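Local coordinates for protein BauA (Acinetobacter baumannii, PDB 6HCP) that probably carries the ferric siderophore preacinetobactin across the bacterial outer membrane as a TonB-dependent receptor, at residues 619-633 with 648-661. Numbering follows the deposited sequence.
Sequences VAQGTLTLSGNINAV and GRTLLDVGARYSTK. With C8E ((hydroxyethyloxy)tri(ethyloxy)octane), chain B; C8E ((hydroxyethyloxy)tri(ethyloxy)octane), chain C; C8E ((hydroxyethyloxy)tri(ethyloxy)octane), chain D; EDO (1,2-ethanediol), chain K.
Tyr658 reaches across to Val619 in the turn at 619-622, a worked example of how an aromatic residue on the lipid-facing side of a barrel can spend its one polar atom on a backbone carbonyl. With CG anti to the backbone N (chi1 -172°), the ring is turned from CB across toward the 619-623 backbone. CD1 lies 3.4 Å from Thr623 O. On the other ring edge, CD2 is 3.9 Å from C3 of a bound detergent chain. CE1 leads on toward Val619 O, and at the tip OH donates to that oxygen at 2.8 Å, in the ring plane. Trp615 of a neighbouring subunit also meets the ring.

Beyond this turn, at every second pair from Thr623–Ser659 to Asn631–Leu651 the antiparallel strands exchange two backbone bonds, Thr625 N to Arg657 O being nearly straight (176°). On the outer face, Ile630 CG1 packs 3.8 Å from Leu652 CD2, beside another subunit, and a second detergent tail touches Val654 CG1. The other face is mostly polar: Thr625 CG2 covers one face of the Arg657 guanidinium, which forms a salt bridge with Glu614, and Arg657 also touches Lys70 of the plug helix 69-75. Such alternation is characteristic of a transmembrane beta-barrel: apolar groups meet detergent, probably lipid in the membrane, charged ones the plug-filled interior, and N-H and C=O groups bonded between the strands avoid lying unpaired in an apolar membrane.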
ATOM      1  N   VAL A 619     -21.752 -15.335  -1.628  1.00 41.76           N
ATOM      2  CA  VAL A 619     -20.689 -15.902  -2.456  1.00 45.14           C
ATOM      3  C   VAL A 619     -20.566 -17.381  -2.098  1.00 55.32           C
ATOM      4  O   VAL A 619     -20.216 -17.712  -0.960  1.00 46.02           O
ATOM      5  CB  VAL A 619     -19.332 -15.187  -2.271  1.00 49.90           C
ATOM      6  CG1 VAL A 619     -18.217 -15.901  -3.023  1.00 55.13           C
ATOM      7  CG2 VAL A 619     -19.378 -13.725  -2.667  1.00 47.25           C
ATOM      8  N   ALA A 620     -20.799 -18.252  -3.088  1.00 48.96           N
ATOM      9  CA  ALA A 620     -20.793 -19.684  -2.856  1.00 49.76           C
ATOM     10  C   ALA A 620     -21.756 -19.979  -1.704  1.00 43.86           C
ATOM     11  O   ALA A 620     -22.801 -19.337  -1.613  1.00 57.28           O
ATOM     12  CB  ALA A 620     -19.383 -20.147  -2.563  1.00 58.05           C
ATOM     13  N   GLN A 621     -21.301 -20.768  -0.725  1.00 36.83           N
ATOM     14  CA  GLN A 621     -22.122 -21.126   0.422  1.00 45.53           C
ATOM     15  C   GLN A 621     -21.718 -20.270   1.636  1.00 46.20           C
ATOM     16  O   GLN A 621     -21.319 -20.796   2.683  1.00 47.04           O
ATOM     17  CB  GLN A 621     -21.989 -22.621   0.713  1.00 53.21           C
ATOM     18  CG  GLN A 621     -22.490 -23.494  -0.431  1.00 68.56           C
ATOM     19  CD  GLN A 621     -22.952 -24.852   0.035  1.00 88.76           C
ATOM     20  OE1 GLN A 621     -22.245 -25.558   0.753  1.00105.44           O
ATOM     21  NE2 GLN A 621     -24.151 -25.229  -0.372  1.00115.64           N
ATOM     22  N   GLY A 622     -21.833 -18.948   1.490  1.00 43.72           N
ATOM     23  CA  GLY A 622     -21.560 -18.028   2.601  1.00 41.89           C
ATOM     24  C   GLY A 622     -21.862 -16.586   2.241  1.00 41.18           C
ATOM     25  O   GLY A 622     -22.371 -16.278   1.163  1.00 38.70           O
ATOM     26  N   THR A 623     -21.553 -15.689   3.182  1.00 35.93           N
ATOM     27  CA  THR A 623     -21.815 -14.282   3.018  1.00 34.15           C
ATOM     28  C   THR A 623     -20.489 -13.525   3.065  1.00 33.41           C
ATOM     29  O   THR A 623     -19.693 -13.709   3.994  1.00 31.42           O
ATOM     30  CB  THR A 623     -22.747 -13.755   4.111  1.00 41.99           C
ATOM     31  OG1 THR A 623     -23.943 -14.530   4.068  1.00 40.42           O
ATOM     32  CG2 THR A 623     -23.071 -12.290   3.935  1.00 36.51           C
ATOM     33  N   LEU A 624     -20.230 -12.774   1.999  1.00 32.43           N
ATOM     34  CA  LEU A 624     -19.101 -11.890   1.932  1.00 32.89           C
ATOM     35  C   LEU A 624     -19.569 -10.501   2.367  1.00 33.62           C
ATOM     36  O   LEU A 624     -20.596 -10.024   1.900  1.00 31.20           O
ATOM     37  CB  LEU A 624     -18.537 -11.845   0.513  1.00 33.37           C
ATOM     38  CG  LEU A 624     -17.470 -10.769   0.291  1.00 32.49           C
ATOM     39  CD1 LEU A 624     -16.185 -11.110   1.028  1.00 36.87           C
ATOM     40  CD2 LEU A 624     -17.192 -10.574  -1.199  1.00 41.88           C
ATOM     41  N   THR A 625     -18.836  -9.915   3.324  1.00 32.44           N
ATOM     42  CA  THR A 625     -19.053  -8.534   3.740  1.00 32.38           C
ATOM     43  C   THR A 625     -17.817  -7.696   3.392  1.00 26.52           C
ATOM     44  O   THR A 625     -16.695  -8.089   3.684  1.00 31.46           O
ATOM     45  CB  THR A 625     -19.296  -8.439   5.255  1.00 37.59           C
ATOM     46  OG1 THR A 625     -20.362  -9.322   5.600  1.00 35.55           O
ATOM     47  CG2 THR A 625     -19.621  -7.028   5.704  1.00 33.95           C
ATOM     48  N   LEU A 626     -18.052  -6.549   2.768  1.00 28.85           N
ATOM     49  CA  LEU A 626     -17.030  -5.551   2.573  1.00 30.09           C
ATOM     50  C   LEU A 626     -17.334  -4.382   3.516  1.00 29.61           C
ATOM     51  O   LEU A 626     -18.487  -3.969   3.656  1.00 30.74           O
ATOM     52  CB  LEU A 626     -17.025  -5.096   1.116  1.00 32.16           C
ATOM     53  CG  LEU A 626     -16.727  -6.203   0.093  1.00 34.98           C
ATOM     54  CD1 LEU A 626     -16.731  -5.661  -1.324  1.00 40.94           C
ATOM     55  CD2 LEU A 626     -15.403  -6.872   0.396  1.00 36.42           C
ATOM     56  N   SER A 627     -16.280  -3.824   4.109  1.00 28.34           N
ATOM     57  CA  SER A 627     -16.477  -2.736   5.062  1.00 33.04           C
ATOM     58  C   SER A 627     -15.517  -1.585   4.741  1.00 27.25           C
ATOM     59  O   SER A 627     -14.380  -1.797   4.309  1.00 27.35           O
ATOM     60  CB  SER A 627     -16.316  -3.228   6.481  1.00 29.98           C
ATOM     61  OG  SER A 627     -14.955  -3.450   6.799  1.00 36.17           O
ATOM     62  N   GLY A 628     -15.947  -0.388   5.115  1.00 27.03           N
ATOM     63  CA  GLY A 628     -15.092   0.790   5.081  1.00 28.75           C
ATOM     64  C   GLY A 628     -15.499   1.777   6.172  1.00 30.45           C
ATOM     65  O   GLY A 628     -16.669   1.860   6.565  1.00 26.81           O
ATOM     66  N   ASN A 629     -14.506   2.532   6.635  1.00 27.06           N
ATOM     67  CA  ASN A 629     -14.688   3.584   7.617  1.00 25.31           C
ATOM     68  C   ASN A 629     -13.916   4.825   7.172  1.00 25.63           C
ATOM     69  O   ASN A 629     -12.774   4.725   6.688  1.00 25.67           O
ATOM     70  CB  ASN A 629     -14.172   3.157   8.991  1.00 25.59           C
ATOM     71  CG  ASN A 629     -15.090   2.170   9.666  1.00 28.15           C
ATOM     72  OD1 ASN A 629     -15.019   0.984   9.369  1.00 29.39           O
ATOM     73  ND2 ASN A 629     -15.873   2.645  10.628  1.00 27.80           N
ATOM     74  N   ILE A 630     -14.535   5.982   7.398  1.00 24.97           N
ATOM     75  CA  ILE A 630     -13.859   7.260   7.313  1.00 25.85           C
ATOM     76  C   ILE A 630     -14.026   7.996   8.645  1.00 26.13           C
ATOM     77  O   ILE A 630     -15.043   7.881   9.317  1.00 27.14           O
ATOM     78  CB  ILE A 630     -14.394   8.082   6.123  1.00 30.91           C
ATOM     79  CG1 ILE A 630     -13.604   9.372   5.925  1.00 33.91           C
ATOM     80  CG2 ILE A 630     -15.873   8.368   6.278  1.00 33.80           C
ATOM     81  CD1 ILE A 630     -13.794  10.007   4.560  1.00 37.34           C
ATOM     82  N   ASN A 631     -12.965   8.697   9.036  1.00 22.68           N
ATOM     83  CA  ASN A 631     -12.884   9.408  10.298  1.00 26.58           C
ATOM     84  C   ASN A 631     -12.171  10.734  10.012  1.00 25.31           C
ATOM     85  O   ASN A 631     -10.997  10.736   9.744  1.00 27.89           O
ATOM     86  CB  ASN A 631     -12.180   8.533  11.341  1.00 26.10           C
ATOM     87  CG  ASN A 631     -11.731   9.271  12.593  1.00 32.19           C
ATOM     88  OD1 ASN A 631     -12.176  10.376  12.866  1.00 30.79           O
ATOM     89  ND2 ASN A 631     -10.783   8.698  13.325  1.00 44.85           N
ATOM     90  N   ALA A 632     -12.937  11.824   9.950  1.00 24.65           N
ATOM     91  CA  ALA A 632     -12.440  13.136   9.595  1.00 23.89           C
ATOM     92  C   ALA A 632     -12.627  14.089  10.772  1.00 25.53           C
ATOM     93  O   ALA A 632     -13.749  14.275  11.253  1.00 25.89           O
ATOM     94  CB  ALA A 632     -13.168  13.660   8.377  1.00 26.61           C
ATOM     95  N   VAL A 633     -11.536  14.726  11.187  1.00 24.68           N
ATOM     96  CA  VAL A 633     -11.607  15.734  12.245  1.00 26.51           C
ATOM     97  C   VAL A 633     -10.865  16.998  11.810  1.00 28.98           C
ATOM     98  O   VAL A 633      -9.962  16.949  10.992  1.00 28.45           O
ATOM     99  CB  VAL A 633     -11.074  15.202  13.586  1.00 27.88           C
ATOM    100  CG1 VAL A 633     -11.734  13.891  13.962  1.00 32.28           C
ATOM    101  CG2 VAL A 633      -9.563  15.060  13.601  1.00 28.89           C
ATOM    102  N   GLY A 648      -6.325  19.156  11.307  1.00 30.49           N
ATOM    103  CA  GLY A 648      -7.199  18.001  11.170  1.00 34.37           C
ATOM    104  C   GLY A 648      -6.520  16.882  10.392  1.00 38.58           C
ATOM    105  O   GLY A 648      -5.462  17.067   9.792  1.00 32.56           O
ATOM    106  N   ARG A 649      -7.089  15.684  10.471  1.00 28.51           N
ATOM    107  CA  ARG A 649      -6.693  14.597   9.585  1.00 28.78           C
ATOM    108  C   ARG A 649      -7.917  13.732   9.294  1.00 27.33           C
ATOM    109  O   ARG A 649      -8.928  13.760  10.017  1.00 23.73           O
ATOM    110  CB  ARG A 649      -5.516  13.798  10.152  1.00 30.95           C
ATOM    111  CG  ARG A 649      -5.878  12.647  11.075  1.00 31.48           C
ATOM    112  CD  ARG A 649      -6.288  13.050  12.485  1.00 31.85           C
ATOM    113  NE  ARG A 649      -5.352  13.976  13.107  1.00 40.91           N
ATOM    114  CZ  ARG A 649      -5.432  14.403  14.371  1.00 46.29           C
ATOM    115  NH1 ARG A 649      -4.604  15.364  14.770  1.00 25.87           N
ATOM    116  NH2 ARG A 649      -6.300  13.836  15.218  1.00 27.15           N
ATOM    117  N   THR A 650      -7.833  13.029   8.171  1.00 21.97           N
ATOM    118  CA  THR A 650      -8.880  12.122   7.718  1.00 23.32           C
ATOM    119  C   THR A 650      -8.248  10.751   7.549  1.00 25.26           C
ATOM    120  O   THR A 650      -7.255  10.617   6.860  1.00 27.54           O
ATOM    121  CB  THR A 650      -9.544  12.635   6.431  1.00 26.68           C
ATOM    122  OG1 THR A 650     -10.263  13.826   6.723  1.00 25.54           O
ATOM    123  CG2 THR A 650     -10.531  11.648   5.850  1.00 24.40           C
ATOM    124  N   LEU A 651      -8.788   9.757   8.252  1.00 24.04           N
ATOM    125  CA  LEU A 651      -8.268   8.401   8.217  1.00 22.88           C
ATOM    126  C   LEU A 651      -9.295   7.478   7.550  1.00 22.92           C
ATOM    127  O   LEU A 651     -10.494   7.609   7.774  1.00 25.49           O
ATOM    128  CB  LEU A 651      -7.958   7.950   9.651  1.00 25.11           C
ATOM    129  CG  LEU A 651      -6.995   8.864  10.425  1.00 25.89           C
ATOM    130  CD1 LEU A 651      -6.776   8.341  11.836  1.00 29.21           C
ATOM    131  CD2 LEU A 651      -5.656   9.004   9.710  1.00 26.14           C
ATOM    132  N   LEU A 652      -8.784   6.504   6.783  1.00 23.86           N
ATOM    133  CA  LEU A 652      -9.591   5.508   6.123  1.00 25.64           C
ATOM    134  C   LEU A 652      -9.248   4.142   6.698  1.00 22.94           C
ATOM    135  O   LEU A 652      -8.082   3.837   6.903  1.00 24.57           O
ATOM    136  CB  LEU A 652      -9.307   5.503   4.623  1.00 25.63           C
ATOM    137  CG  LEU A 652      -9.594   6.800   3.872  1.00 28.87           C
ATOM    138  CD1 LEU A 652      -9.280   6.608   2.385  1.00 30.53           C
ATOM    139  CD2 LEU A 652     -11.022   7.248   4.062  1.00 30.86           C
ATOM    140  N   ASP A 653     -10.271   3.290   6.804  1.00 24.82           N
ATOM    141  CA  ASP A 653     -10.091   1.893   7.145  1.00 26.12           C
ATOM    142  C   ASP A 653     -10.899   1.056   6.136  1.00 26.38           C
ATOM    143  O   ASP A 653     -11.946   1.477   5.676  1.00 25.49           O
ATOM    144  CB  ASP A 653     -10.533   1.595   8.585  1.00 27.96           C
ATOM    145  CG  ASP A 653     -10.142   2.653   9.606  1.00 30.37           C
ATOM    146  OD1 ASP A 653      -8.917   2.957   9.722  1.00 28.97           O
ATOM    147  OD2 ASP A 653     -11.059   3.104  10.348  1.00 31.41           O
ATOM    148  N   VAL A 654     -10.453  -0.172   5.894  1.00 24.66           N
ATOM    149  CA  VAL A 654     -11.223  -1.101   5.052  1.00 28.42           C
ATOM    150  C   VAL A 654     -11.169  -2.492   5.665  1.00 25.35           C
ATOM    151  O   VAL A 654     -10.231  -2.854   6.356  1.00 26.50           O
ATOM    152  CB  VAL A 654     -10.687  -1.130   3.609  1.00 29.70           C
ATOM    153  CG1 VAL A 654     -10.971   0.177   2.897  1.00 40.67           C
ATOM    154  CG2 VAL A 654      -9.208  -1.476   3.573  1.00 33.09           C
ATOM    155  N   GLY A 655     -12.153  -3.313   5.293  1.00 31.05           N
ATOM    156  CA  GLY A 655     -12.154  -4.673   5.754  1.00 31.55           C
ATOM    157  C   GLY A 655     -12.965  -5.586   4.853  1.00 30.14           C
ATOM    158  O   GLY A 655     -13.786  -5.127   4.073  1.00 27.82           O
ATOM    159  N   ALA A 656     -12.780  -6.886   5.063  1.00 31.32           N
ATOM    160  CA  ALA A 656     -13.634  -7.890   4.453  1.00 33.44           C
ATOM    161  C   ALA A 656     -13.849  -9.018   5.460  1.00 26.90           C
ATOM    162  O   ALA A 656     -12.959  -9.353   6.267  1.00 28.21           O
ATOM    163  CB  ALA A 656     -13.023  -8.388   3.156  1.00 33.50           C
ATOM    164  N   ARG A 657     -15.033  -9.622   5.375  1.00 28.68           N
ATOM    165  CA  ARG A 657     -15.416 -10.728   6.209  1.00 30.65           C
ATOM    166  C   ARG A 657     -16.098 -11.792   5.334  1.00 29.91           C
ATOM    167  O   ARG A 657     -16.879 -11.452   4.476  1.00 30.29           O
ATOM    168  CB  ARG A 657     -16.378 -10.216   7.283  1.00 33.65           C
ATOM    169  CG  ARG A 657     -16.864 -11.242   8.300  1.00 38.43           C
ATOM    170  CD  ARG A 657     -17.455 -10.542   9.527  1.00 38.18           C
ATOM    171  NE  ARG A 657     -18.704  -9.836   9.262  1.00 36.42           N
ATOM    172  CZ  ARG A 657     -18.895  -8.517   9.354  1.00 36.66           C
ATOM    173  NH1 ARG A 657     -20.121  -8.045   9.245  1.00 33.19           N
ATOM    174  NH2 ARG A 657     -17.884  -7.672   9.447  1.00 32.00           N
ATOM    175  N   TYR A 658     -15.812 -13.057   5.635  1.00 31.84           N
ATOM    176  CA  TYR A 658     -16.474 -14.168   4.956  1.00 33.34           C
ATOM    177  C   TYR A 658     -16.959 -15.148   6.018  1.00 29.46           C
ATOM    178  O   TYR A 658     -16.159 -15.705   6.766  1.00 31.81           O
ATOM    179  CB  TYR A 658     -15.546 -14.873   3.957  1.00 34.21           C
ATOM    180  CG  TYR A 658     -16.258 -15.900   3.100  1.00 34.50           C
ATOM    181  CD1 TYR A 658     -17.318 -15.526   2.292  1.00 35.95           C
ATOM    182  CD2 TYR A 658     -15.962 -17.249   3.193  1.00 36.00           C
ATOM    183  CE1 TYR A 658     -18.052 -16.460   1.575  1.00 40.83           C
ATOM    184  CE2 TYR A 658     -16.655 -18.196   2.445  1.00 37.15           C
ATOM    185  CZ  TYR A 658     -17.707 -17.800   1.639  1.00 41.43           C
ATOM    186  OH  TYR A 658     -18.400 -18.722   0.904  1.00 42.40           O
ATOM    187  N   SER A 659     -18.278 -15.335   6.066  0.50 30.81           N
ATOM    188  CA  SER A 659     -18.913 -16.251   7.013  0.50 34.02           C
ATOM    189  C   SER A 659     -19.537 -17.426   6.251  0.50 34.19           C
ATOM    190  O   SER A 659     -20.276 -17.221   5.292  0.50 35.30           O
ATOM    191  CB  SER A 659     -19.938 -15.538   7.852  0.50 36.94           C
ATOM    192  OG  SER A 659     -21.044 -15.136   7.062  0.50 39.45           O
ATOM    193  N   THR A 660     -19.181 -18.639   6.670  1.00 37.65           N
ATOM    194  CA  THR A 660     -19.603 -19.862   5.995  1.00 42.83           C
ATOM    195  C   THR A 660     -19.683 -20.990   7.026  1.00 43.00           C
ATOM    196  O   THR A 660     -19.582 -20.741   8.229  1.00 37.32           O
ATOM    197  CB  THR A 660     -18.660 -20.157   4.820  1.00 42.42           C
ATOM    198  OG1 THR A 660     -19.231 -21.194   4.027  1.00 44.95           O
ATOM    199  CG2 THR A 660     -17.269 -20.556   5.256  1.00 38.90           C
ATOM    200  N   LYS A 661     -19.869 -22.229   6.546  1.00 43.12           N
ATOM    201  CA  LYS A 661     -19.755 -23.421   7.371  1.00 42.71           C
ATOM    202  C   LYS A 661     -18.834 -24.437   6.696  1.00 43.61           C
ATOM    203  O   LYS A 661     -18.730 -24.480   5.486  1.00 50.45           O
ATOM    204  CB  LYS A 661     -21.127 -24.049   7.613  1.00 45.61           C
ATOM    205  CG  LYS A 661     -22.088 -23.161   8.381  1.00 50.57           C
ATOM    206  CD  LYS A 661     -23.449 -23.782   8.570  1.00 56.52           C
ATOM    207  CE  LYS A 661     -24.479 -22.787   9.056  1.00 57.87           C
ATOM    208  NZ  LYS A 661     -25.703 -23.471   9.533  1.00 74.84           N
TER
HETATM  209  C1  C8E B 833     -12.192   2.534   1.031  1.00 55.49           C
HETATM  210  C2  C8E B 833     -13.531   3.028   1.540  1.00 50.90           C
HETATM  211  C3  C8E B 833     -13.316   3.720   2.869  1.00 45.94           C
HETATM  212  C4  C8E B 833     -14.416   4.723   3.194  1.00 47.03           C
HETATM  213  C5  C8E B 833     -15.795   4.102   3.221  1.00 51.47           C
HETATM  214  C6  C8E B 833     -16.685   4.762   4.255  1.00 48.50           C
HETATM  215  C7  C8E B 833     -18.160   4.474   3.992  1.00 52.41           C
HETATM  216  C8  C8E B 833     -18.342   3.679   2.698  1.00 53.04           C
HETATM  217  C1  C8E C 827     -25.409  18.293  13.281  1.00 60.20           C
HETATM  218  C2  C8E C 827     -24.502  18.697  12.147  1.00 63.07           C
HETATM  219  C3  C8E C 827     -23.048  18.816  12.593  1.00 54.75           C
HETATM  220  C4  C8E C 827     -22.165  19.159  11.393  1.00 63.17           C
HETATM  221  C5  C8E C 827     -20.678  19.124  11.729  1.00 64.66           C
HETATM  222  C6  C8E C 827     -19.825  18.916  10.479  1.00 58.87           C
HETATM  223  C7  C8E C 827     -18.386  18.576  10.850  1.00 61.68           C
HETATM  224  C8  C8E C 827     -17.605  17.906   9.707  1.00 50.90           C
HETATM  225  O9  C8E C 827     -16.226  18.253   9.743  1.00 48.35           O
HETATM  226  C10 C8E C 827     -15.268  17.210   9.511  1.00 41.83           C
HETATM  227  C11 C8E C 827     -13.841  17.720   9.622  1.00 47.66           C
HETATM  228  O12 C8E C 827     -13.244  18.066   8.369  1.00 53.96           O
HETATM  229  C13 C8E C 827     -12.826  19.463   8.322  1.00 79.35           C
HETATM  230  C14 C8E C 827     -11.292  19.655   8.259  1.00 87.85           C
HETATM  231  O15 C8E C 827     -10.751  20.829   8.942  1.00 78.65           O
HETATM  232  C16 C8E C 827      -9.302  20.761   9.165  1.00 42.91           C
HETATM  233  C17 C8E C 827      -8.657  21.927   9.979  1.00 43.03           C
HETATM  234  O18 C8E C 827      -7.205  21.782   9.849  1.00 38.71           O
HETATM  235  C1  C8E D 836     -11.330 -16.286   2.313  1.00 63.05           C
HETATM  236  C2  C8E D 836     -11.174 -17.729   2.730  1.00 65.23           C
HETATM  237  C3  C8E D 836     -12.372 -18.558   2.264  1.00 60.57           C
HETATM  238  C4  C8E D 836     -12.288 -20.052   2.648  1.00 64.14           C
HETATM  239  C5  C8E D 836     -13.627 -20.745   2.376  1.00 58.10           C
HETATM  240  C6  C8E D 836     -13.724 -22.179   2.893  1.00 58.57           C
HETATM  241  C7  C8E D 836     -14.765 -22.960   2.093  1.00 65.55           C
HETATM  242  C8  C8E D 836     -15.375 -24.119   2.877  1.00 70.31           C
HETATM  243  O9  C8E D 836     -16.212 -24.918   2.031  1.00 76.10           O
HETATM  244  C10 C8E D 836     -17.101 -25.772   2.764  1.00 64.33           C
HETATM  245  C1  EDO K 808     -14.026  -7.735   9.298  1.00 37.67           C
HETATM  246  O1  EDO K 808     -15.169  -7.954  10.205  1.00 39.75           O
HETATM  247  C2  EDO K 808     -14.469  -6.718   8.228  1.00 46.61           C
HETATM  248  O2  EDO K 808     -14.730  -5.430   8.828  1.00 51.22           O
HETATM  249  O   HOH W   1     -22.381 -22.502   4.351  1.00 59.15           O
HETATM  250  O   HOH W   2      -9.291  11.537  12.004  1.00 31.47           O
HETATM  251  O   HOH W   3      -9.427  16.181   8.060  1.00 31.05           O